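PDB 4IGV: kirola from Actinidia deliciosa, which is a kiwifruit allergen of uncertain function that, as a ripening-related member of the Bet v 1 family, probably binds small hydrophobic ligands. Local coordinates for residues E66-E74 and T84-L92; I31-I39 and F136-Y147. All blocks are in the same frame, centred on the assembly; numbering follows the deposited sequence. Where two conformers were deposited one is given.

In the fold
From the N terminus the chain runs through strand 4-12 and helix 17-25 to the short helix 30-34, which with the turn after it, up to Ile39, forms the first half of contact 2. Strands 39-46 and 55-62 follow, and then the hairpin of strands 65-77 and 82-88, where contact 1 closes a local loop with nine residues between its segments. Strands 96-107 and 112-122 lead to helix 131-145, which completes contact 2 across 96 intervening residues. Contact 1 therefore lies wholly within the larger loop. Contact 1 joins neighbouring strands of the seven-stranded sheet, whereas contact 2 ties the long C-terminal helix to the short helix and the turn leading into strand 39-46; their centres are about 18 Å apart.

Contact 1. Residues E66-E74 and T84-L92; sequences EKTAKDIVE and TFKIVEGDL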
loop_
_atom_site.group_PDB
_atom_site.type_symbol
_atom_site.label_atom_id
_atom_site.label_comp_id
_atom_site.label_asym_id
_atom_site.label_seq_id
_atom_site.Cartn_x
_atom_site.Cartn_y
_atom_site.Cartn_z
ATOM N N GLU A 66 -4.825 15.740 5.280
ATOM C CA GLU A 66 -5.249 14.514 5.916
ATOM C C GLU A 66 -6.351 13.872 5.076
ATOM O O GLU A 66 -7.305 14.554 4.632
ATOM C CB GLU A 66 -5.707 14.749 7.356
ATOM C CG GLU A 66 -4.591 15.267 8.281
ATOM C CD GLU A 66 -5.024 15.394 9.741
ATOM O OE1 GLU A 66 -6.144 14.979 10.108
ATOM O OE2 GLU A 66 -4.220 15.942 10.516
ATOM N N LYS A 67 -6.150 12.588 4.822
ATOM C CA LYS A 67 -7.068 11.793 4.032
ATOM C C LYS A 67 -7.403 10.508 4.752
ATOM O O LYS A 67 -6.720 10.116 5.690
ATOM C CB LYS A 67 -6.474 11.491 2.681
ATOM C CG LYS A 67 -6.342 12.784 1.810
ATOM C CD LYS A 67 -5.892 12.493 0.433
ATOM C CE LYS A 67 -5.490 13.768 -0.267
ATOM N NZ LYS A 67 -6.515 14.265 -1.182
ATOM N N THR A 68 -8.464 9.844 4.310
ATOM C CA THR A 68 -8.790 8.528 4.840
ATOM C C THR A 68 -9.126 7.566 3.702
ATOM O O THR A 68 -9.498 7.997 2.610
ATOM C CB THR A 68 -9.961 8.518 5.861
ATOM O OG1 THR A 68 -11.210 8.865 5.219
ATOM C CG2 THR A 68 -9.694 9.453 7.011
ATOM N N ALA A 69 -9.010 6.282 3.973
ATOM C CA ALA A 69 -9.413 5.231 3.025
ATOM C C ALA A 69 -9.856 4.037 3.831
ATOM O O ALA A 69 -9.293 3.732 4.892
ATOM C CB ALA A 69 -8.278 4.833 2.154
ATOM N N LYS A 70 -10.855 3.340 3.332
ATOM C CA LYS A 70 -11.212 2.043 3.860
ATOM C C LYS A 70 -10.965 1.052 2.747
ATOM O O LYS A 70 -11.452 1.206 1.614
ATOM C CB LYS A 70 -12.693 2.000 4.267
ATOM C CG LYS A 70 -13.102 0.763 4.919
ATOM C CD LYS A 70 -14.561 0.769 5.390
ATOM C CE LYS A 70 -15.507 0.809 4.270
ATOM N NZ LYS A 70 -16.897 0.611 4.816
ATOM N N ASP A 71 -10.218 0.006 3.067
ATOM C CA ASP A 71 -9.805 -1.002 2.095
ATOM C C ASP A 71 -10.217 -2.387 2.522
ATOM O O ASP A 71 -10.321 -2.654 3.738
ATOM C CB ASP A 71 -8.284 -1.106 1.952
ATOM C CG ASP A 71 -7.608 0.112 1.409
ATOM O OD1 ASP A 71 -8.209 1.192 1.285
ATOM O OD2 ASP A 71 -6.368 -0.020 1.135
ATOM N N ILE A 72 -10.458 -3.260 1.534
ATOM C CA ILE A 72 -10.589 -4.695 1.749
ATOM C C ILE A 72 -9.342 -5.388 1.226
ATOM O O ILE A 72 -8.773 -4.998 0.212
ATOM C CB ILE A 72 -11.908 -5.309 1.121
ATOM C CG1 ILE A 72 -12.032 -6.811 1.406
ATOM C CG2 ILE A 72 -12.010 -5.052 -0.370
ATOM C CD1 ILE A 72 -13.467 -7.352 1.219
ATOM N N VAL A 73 -8.893 -6.411 1.941
ATOM C CA VAL A 73 -7.811 -7.257 1.429
ATOM C C VAL A 73 -8.480 -8.245 0.478
ATOM O O VAL A 73 -9.203 -9.161 0.903
ATOM C CB VAL A 73 -7.079 -7.959 2.520
ATOM C CG1 VAL A 73 -6.039 -8.933 1.881
ATOM C CG2 VAL A 73 -6.343 -6.955 3.433
ATOM N N GLU A 74 -8.321 -8.040 -0.819
ATOM C CA GLU A 74 -8.992 -8.820 -1.857
ATOM C C GLU A 74 -8.265 -10.122 -2.129
ATOM O O GLU A 74 -8.900 -11.047 -2.634
ATOM C CB GLU A 74 -9.042 -7.946 -3.134
ATOM C CG GLU A 74 -9.230 -8.459 -4.478
ATOM C CD GLU A 74 -9.477 -7.266 -5.454
ATOM O OE1 GLU A 74 -10.336 -6.405 -5.164
ATOM O OE2 GLU A 74 -8.910 -7.292 -6.529
ATOM N N THR A 84 -3.160 -7.835 -2.043
ATOM C CA THR A 84 -3.940 -6.922 -2.851
ATOM C C THR A 84 -5.008 -6.229 -2.000
ATOM O O THR A 84 -5.832 -6.882 -1.358
ATOM C CB THR A 84 -4.640 -7.630 -4.010
ATOM O OG1 THR A 84 -3.655 -8.292 -4.819
ATOM C CG2 THR A 84 -5.452 -6.672 -4.868
ATOM N N PHE A 85 -4.954 -4.899 -2.016
ATOM C CA PHE A 85 -5.880 -4.026 -1.292
ATOM C C PHE A 85 -6.819 -3.342 -2.277
ATOM O O PHE A 85 -6.388 -2.794 -3.298
ATOM C CB PHE A 85 -5.103 -2.950 -0.590
ATOM C CG PHE A 85 -4.127 -3.449 0.441
ATOM C CD1 PHE A 85 -4.520 -3.696 1.744
ATOM C CD2 PHE A 85 -2.822 -3.665 0.099
ATOM C CE1 PHE A 85 -3.576 -4.184 2.702
ATOM C CE2 PHE A 85 -1.873 -4.140 1.038
ATOM C CZ PHE A 85 -2.263 -4.401 2.331
ATOM N N LYS A 86 -8.123 -3.464 -2.050
ATOM C CA LYS A 86 -9.135 -2.755 -2.834
ATOM C C LYS A 86 -9.632 -1.561 -2.014
ATOM O O LYS A 86 -10.137 -1.768 -0.930
ATOM C CB LYS A 86 -10.314 -3.665 -3.210
ATOM C CG LYS A 86 -11.463 -2.922 -3.861
ATOM C CD LYS A 86 -12.598 -3.899 -4.180
ATOM C CE LYS A 86 -13.809 -3.183 -4.626
ATOM N NZ LYS A 86 -14.851 -4.239 -4.781
ATOM N N ILE A 87 -9.545 -0.359 -2.544
ATOM C CA ILE A 87 -10.057 0.822 -1.864
ATOM C C ILE A 87 -11.541 0.907 -2.085
ATOM O O ILE A 87 -12.000 0.871 -3.231
ATOM C CB ILE A 87 -9.349 2.135 -2.321
ATOM C CG1 ILE A 87 -7.827 1.997 -2.200
ATOM C CG2 ILE A 87 -9.948 3.349 -1.516
ATOM C CD1 ILE A 87 -7.011 3.165 -2.778
ATOM N N VAL A 88 -12.318 0.966 -1.014
ATOM C CA VAL A 88 -13.787 0.946 -1.148
ATOM C C VAL A 88 -14.416 2.237 -0.750
ATOM O O VAL A 88 -15.490 2.590 -1.280
ATOM C CB VAL A 88 -14.430 -0.228 -0.438
ATOM C CG1 VAL A 88 -13.906 -1.561 -1.098
ATOM C CG2 VAL A 88 -14.254 -0.243 1.034
ATOM N N GLU A 89 -13.784 2.984 0.136
ATOM C CA GLU A 89 -14.241 4.321 0.504
ATOM C C GLU A 89 -13.066 5.223 0.769
ATOM O O GLU A 89 -11.994 4.744 1.126
ATOM C CB GLU A 89 -15.090 4.285 1.790
ATOM C CG GLU A 89 -16.324 3.471 1.752
ATOM C CD GLU A 89 -17.170 3.586 3.037
ATOM O OE1 GLU A 89 -16.640 4.021 4.096
ATOM O OE2 GLU A 89 -18.375 3.243 2.981
ATOM N N GLY A 90 -13.269 6.506 0.616
ATOM C CA GLY A 90 -12.300 7.503 1.031
ATOM C C GLY A 90 -12.076 8.556 -0.003
ATOM O O GLY A 90 -12.761 8.620 -1.017
ATOM N N ASP A 91 -11.125 9.433 0.276
ATOM C CA ASP A 91 -10.875 10.576 -0.601
ATOM C C ASP A 91 -10.619 10.119 -2.034
ATOM O O ASP A 91 -11.051 10.786 -2.983
ATOM C CB ASP A 91 -9.702 11.411 -0.082
ATOM C CG ASP A 91 -9.973 12.009 1.285
ATOM O OD1 ASP A 91 -10.232 13.222 1.373
ATOM O OD2 ASP A 91 -9.954 11.293 2.304
ATOM N N LEU A 92 -9.852 9.055 -2.209
ATOM C CA LEU A 92 -9.547 8.563 -3.588
ATOM C C LEU A 92 -10.767 8.243 -4.420
ATOM O O LEU A 92 -10.759 8.393 -5.663
ATOM C CB LEU A 92 -8.611 7.343 -3.531
ATOM C CG LEU A 92 -7.131 7.620 -3.288
ATOM C CD1 LEU A 92 -6.347 6.454 -2.742
ATOM C CD2 LEU A 92 -6.466 8.207 -4.592
HETATM O O HOH W 1 -9.924 14.527 3.687
HETATM O O HOH W 2 -9.341 14.834 -0.651
HETATM O O HOH W 3 -8.401 7.763 -0.037
HETATM O O HOH W 4 -11.497 11.455 4.357
#
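Lys70 and Glu89 pair across a classic beta bulge in the antiparallel hairpin of strands 65-77 and 82-88, part of the curved Bet v 1-type sheet. Lys70 O accepts from both Val88 N (2.8 Å) and Glu89 N (3.3 Å), the second bond lying in the carbonyl plane on a lone pair, and the register shifts by one residue before Asp71 meets Ile87. The Lys70 and Glu89 side chains run side by side, pointing the same way; a bend at chi3 (67°) turns the lysine end to the carboxylate, giving a salt bridge of Lys70 NZ to Glu89 OE1 at 3.5 Å. On the face they share, Ile72 CG2 packs on Lys86 CB at 3.6 Å. The other face carries Asp71, Val73, Phe85 and Ile87: Asp71 OD1 lies against Ile87 CG1, OD2 against Phe85 CB, and Val73 CG2 meets the Phe85 ring obliquely. Asp71 OD2 also hydrogen-bonds an unidentified molecule, probably from the crystallisation liquor. Further out, strand 55-62 flanks residues 66-74, with Asp71 bonded through its backbone to Ile56. Gly90 has a positive phi that would jam a CB against the preceding carbonyl O, and a CB would also clash with Thr68 O. Beyond it, waters link Asp91 OD1 to Glu66 O and Lys67 NZ, while Thr68 N reaches Asp91 OD2 at 2.9 Å in a nearly straight bond (170°), on the anti side, 29° out of the carboxylate plane.

Contact 2. Residues I31-I39 and F136-Y147; sequences ISEMSPVNI and FCIEITKDIETY
Met34 and Ser35 come closest to the long helix through their backbones, with CA-CA distances of 5.6 Å for both Met34-Ile144 and Ser35-Asp143. Ser35 leaves helical angles just after the short helix, while residues 136-145 stay helical and Tyr147 lies beyond their end. With chi1 at -161°, Ser35 OG swings away from its own backbone N and donates to Asp143 OD2 at 2.6 Å, using the anti lone pair of the carboxylate. A second polar link is tentative: in the conformer of Glu139 given, Asn38 ND2 donates to Glu139 OE1 at 3.3 Å from above the carboxylate plane, with the amide and carboxylate planes 84° apart, and water 6 bridges the same two atoms. Met34 CG sits over the centre of the Tyr147 ring, 3.7 Å from the centroid and 10° off the normal, a CH-pi contact; the sulfur lies obliquely nearby, making a Met-aromatic contact. Apolar side chains complete the contact. Ile31 CG2 meets Ile144 CD1 at 3.7 Å, and Ile39 CD1 reaches both Phe136 CZ and Ile140 CD1. Asn38 O lies at the Phe136 edge, near the ring plane, while Asn38 CB approaches Phe136 CE1 at 3.6 Å. Ile23 of helix 17-25 touches both Ile31 and Ile144, so three helices share this seam. Such packing of the long C-terminal helix against the two short helices, with the curved sheet around it, is characteristic of the Bet v 1 fold.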
loop_
_atom_site.group_PDB
_atom_site.type_symbol
_atom_site.label_atom_id
_atom_site.label_comp_id
_atom_site.label_asym_id
_atom_site.label_seq_id
_atom_site.Cartn_x
_atom_site.Cartn_y
_atom_site.Cartn_z
ATOM N N ILE A 31 3.208 0.452 10.275
ATOM C CA ILE A 31 3.613 1.542 9.376
ATOM C C ILE A 31 3.265 2.910 9.939
ATOM O O ILE A 31 3.836 3.915 9.499
ATOM C CB ILE A 31 3.118 1.402 7.907
ATOM C CG1 ILE A 31 1.591 1.585 7.795
ATOM C CG2 ILE A 31 3.711 0.102 7.255
ATOM C CD1 ILE A 31 1.038 1.599 6.359
ATOM N N SER A 32 2.330 2.977 10.885
ATOM C CA SER A 32 2.160 4.236 11.635
ATOM C C SER A 32 3.448 4.609 12.343
ATOM O O SER A 32 3.896 5.761 12.240
ATOM C CB SER A 32 1.030 4.102 12.634
ATOM O OG SER A 32 -0.131 3.790 11.897
ATOM N N GLU A 33 4.069 3.636 13.010
ATOM C CA GLU A 33 5.279 3.871 13.762
ATOM C C GLU A 33 6.500 4.154 12.876
ATOM O O GLU A 33 7.355 4.992 13.232
ATOM C CB GLU A 33 5.503 2.644 14.651
ATOM C CG GLU A 33 6.878 2.423 15.135
ATOM C CD GLU A 33 6.996 1.034 15.793
ATOM O OE1 GLU A 33 6.495 0.912 16.935
ATOM O OE2 GLU A 33 7.559 0.091 15.164
ATOM N N MET A 34 6.591 3.438 11.739
ATOM C CA MET A 34 7.761 3.488 10.871
ATOM C C MET A 34 7.746 4.633 9.887
ATOM O O MET A 34 8.796 5.123 9.462
ATOM C CB MET A 34 7.944 2.164 10.140
ATOM C CG MET A 34 8.086 1.020 11.119
ATOM S SD MET A 34 8.164 -0.599 10.295
ATOM C CE MET A 34 8.562 -1.659 11.688
ATOM N N SER A 35 6.548 5.120 9.574
ATOM C CA SER A 35 6.371 6.250 8.611
ATOM C C SER A 35 5.285 7.199 9.145
ATOM O O SER A 35 4.270 7.477 8.492
ATOM C CB SER A 35 5.986 5.741 7.212
ATOM O OG SER A 35 6.237 6.705 6.199
ATOM N N PRO A 36 5.546 7.824 10.319
ATOM C CA PRO A 36 4.514 8.595 11.004
ATOM C C PRO A 36 4.132 9.900 10.375
ATOM O O PRO A 36 3.034 10.400 10.644
ATOM C CB PRO A 36 5.129 8.814 12.386
ATOM C CG PRO A 36 6.593 8.763 12.132
ATOM C CD PRO A 36 6.777 7.696 11.124
ATOM N N VAL A 37 4.988 10.442 9.519
ATOM C CA VAL A 37 4.613 11.653 8.782
ATOM C C VAL A 37 3.495 11.313 7.756
ATOM O O VAL A 37 2.565 12.125 7.529
ATOM C CB VAL A 37 5.837 12.281 8.100
ATOM C CG1 VAL A 37 5.379 13.457 7.260
ATOM C CG2 VAL A 37 6.910 12.723 9.198
ATOM N N ASN A 38 3.598 10.115 7.169
ATOM C CA ASN A 38 2.731 9.691 6.087
ATOM C C ASN A 38 1.454 8.999 6.583
ATOM O O ASN A 38 0.391 9.202 6.052
ATOM C CB ASN A 38 3.492 8.768 5.130
ATOM C CG ASN A 38 4.649 9.443 4.469
ATOM O OD1 ASN A 38 5.765 8.897 4.473
ATOM N ND2 ASN A 38 4.431 10.644 4.001
ATOM N N ILE A 39 1.593 8.177 7.608
ATOM C CA ILE A 39 0.512 7.326 8.128
ATOM C C ILE A 39 0.253 7.609 9.570
ATOM O O ILE A 39 1.170 7.475 10.431
ATOM C CB ILE A 39 0.863 5.844 7.969
ATOM C CG1 ILE A 39 1.162 5.508 6.500
ATOM C CG2 ILE A 39 -0.274 4.957 8.533
ATOM C CD1 ILE A 39 0.021 5.539 5.670
ATOM N N PHE A 136 4.204 8.444 -2.589
ATOM C CA PHE A 136 3.894 8.219 -1.179
ATOM C C PHE A 136 4.231 6.797 -0.744
ATOM O O PHE A 136 4.812 6.541 0.289
ATOM C CB PHE A 136 2.436 8.669 -0.968
ATOM C CG PHE A 136 1.761 8.279 0.325
ATOM C CD1 PHE A 136 1.690 9.152 1.400
ATOM C CD2 PHE A 136 1.118 7.080 0.396
ATOM C CE1 PHE A 136 0.980 8.774 2.549
ATOM C CE2 PHE A 136 0.439 6.705 1.536
ATOM C CZ PHE A 136 0.407 7.580 2.611
ATOM N N CYS A 137 3.786 5.829 -1.549
ATOM C CA CYS A 137 4.045 4.428 -1.281
ATOM C C CYS A 137 5.527 4.101 -1.301
ATOM O O CYS A 137 6.007 3.329 -0.462
ATOM C CB CYS A 137 3.304 3.550 -2.275
ATOM S SG CYS A 137 1.482 3.535 -2.064
ATOM N N ILE A 138 6.253 4.667 -2.249
ATOM C CA ILE A 138 7.688 4.442 -2.311
ATOM C C ILE A 138 8.374 5.053 -1.083
ATOM O O ILE A 138 9.310 4.483 -0.535
ATOM C CB ILE A 138 8.273 4.953 -3.619
ATOM C CG1 ILE A 138 7.690 4.132 -4.799
ATOM C CG2 ILE A 138 9.802 4.848 -3.610
ATOM C CD1 ILE A 138 8.037 2.682 -4.775
ATOM N N GLU A 139 7.860 6.202 -0.634
ATOM C CA GLU A 139 8.422 6.882 0.553
ATOM C C GLU A 139 8.231 6.010 1.755
ATOM O O GLU A 139 9.146 5.760 2.539
ATOM C CB GLU A 139 7.731 8.224 0.859
ATOM C CG GLU A 139 8.552 8.972 1.936
ATOM C CD GLU A 139 7.886 10.139 2.633
ATOM O OE1 GLU A 139 7.016 10.811 2.030
ATOM O OE2 GLU A 139 8.293 10.371 3.812
ATOM N N ILE A 140 7.008 5.522 1.921
ATOM C CA ILE A 140 6.700 4.591 3.012
ATOM C C ILE A 140 7.678 3.415 2.996
ATOM O O ILE A 140 8.221 3.034 4.027
ATOM C CB ILE A 140 5.248 4.117 2.998
ATOM C CG1 ILE A 140 4.349 5.280 3.399
ATOM C CG2 ILE A 140 5.088 2.921 3.946
ATOM C CD1 ILE A 140 2.888 4.973 3.096
ATOM N N THR A 141 7.924 2.871 1.800
ATOM C CA THR A 141 8.839 1.768 1.644
ATOM C C THR A 141 10.241 2.141 2.149
ATOM O O THR A 141 10.876 1.383 2.876
ATOM C CB THR A 141 8.915 1.347 0.157
ATOM O OG1 THR A 141 7.595 0.981 -0.286
ATOM C CG2 THR A 141 9.877 0.193 -0.073
ATOM N N LYS A 142 10.710 3.321 1.791
ATOM C CA LYS A 142 12.025 3.783 2.227
ATOM C C LYS A 142 12.087 4.037 3.730
ATOM O O LYS A 142 13.114 3.737 4.372
ATOM C CB LYS A 142 12.439 5.012 1.419
ATOM C CG LYS A 142 12.728 4.696 -0.049
ATOM C CD LYS A 142 12.969 5.930 -0.856
ATOM C CE LYS A 142 13.108 5.610 -2.317
ATOM N NZ LYS A 142 13.321 6.876 -3.080
ATOM N N ASP A 143 10.973 4.521 4.281
ATOM C CA ASP A 143 10.893 4.705 5.738
ATOM C C ASP A 143 10.974 3.358 6.447
ATOM O O ASP A 143 11.662 3.271 7.453
ATOM C CB ASP A 143 9.639 5.445 6.111
ATOM C CG ASP A 143 9.714 6.925 5.822
ATOM O OD1 ASP A 143 10.821 7.473 5.584
ATOM O OD2 ASP A 143 8.669 7.606 5.837
ATOM N N ILE A 144 10.294 2.338 5.897
ATOM C CA ILE A 144 10.344 1.023 6.542
ATOM C C ILE A 144 11.749 0.465 6.461
ATOM O O ILE A 144 12.299 -0.047 7.440
ATOM C CB ILE A 144 9.322 0.077 5.921
ATOM C CG1 ILE A 144 7.898 0.520 6.222
ATOM C CG2 ILE A 144 9.615 -1.370 6.347
ATOM C CD1 ILE A 144 6.821 -0.166 5.326
ATOM N N GLU A 145 12.350 0.521 5.276
ATOM C CA GLU A 145 13.674 -0.099 5.100
ATOM C C GLU A 145 14.755 0.527 5.928
ATOM O O GLU A 145 15.732 -0.124 6.271
ATOM C CB GLU A 145 14.032 -0.175 3.592
ATOM C CG GLU A 145 14.455 1.062 2.999
ATOM C CD GLU A 145 14.767 0.967 1.457
ATOM O OE1 GLU A 145 15.591 0.171 1.097
ATOM O OE2 GLU A 145 14.031 1.641 0.683
ATOM N N THR A 146 14.594 1.800 6.294
ATOM C CA THR A 146 15.603 2.535 7.023
ATOM C C THR A 146 15.212 2.708 8.500
ATOM O O THR A 146 15.943 3.409 9.227
ATOM C CB THR A 146 15.872 3.926 6.426
ATOM O OG1 THR A 146 14.682 4.718 6.404
ATOM C CG2 THR A 146 16.449 3.809 5.029
ATOM N N TYR A 147 14.120 2.093 8.948
ATOM C CA TYR A 147 13.650 2.285 10.314
ATOM C C TYR A 147 14.644 1.719 11.322
ATOM O O TYR A 147 15.084 0.593 11.186
ATOM C CB TYR A 147 12.292 1.602 10.479
ATOM C CG TYR A 147 11.704 1.801 11.846
ATOM C CD1 TYR A 147 11.154 3.017 12.211
ATOM C CD2 TYR A 147 11.590 0.743 12.714
ATOM C CE1 TYR A 147 10.587 3.196 13.447
ATOM C CE2 TYR A 147 11.030 0.910 13.980
ATOM C CZ TYR A 147 10.533 2.135 14.342
ATOM O OH TYR A 147 9.956 2.312 15.581
HETATM O O HOH W 5 7.704 9.392 8.442
HETATM O O HOH W 6 6.228 12.692 3.389
#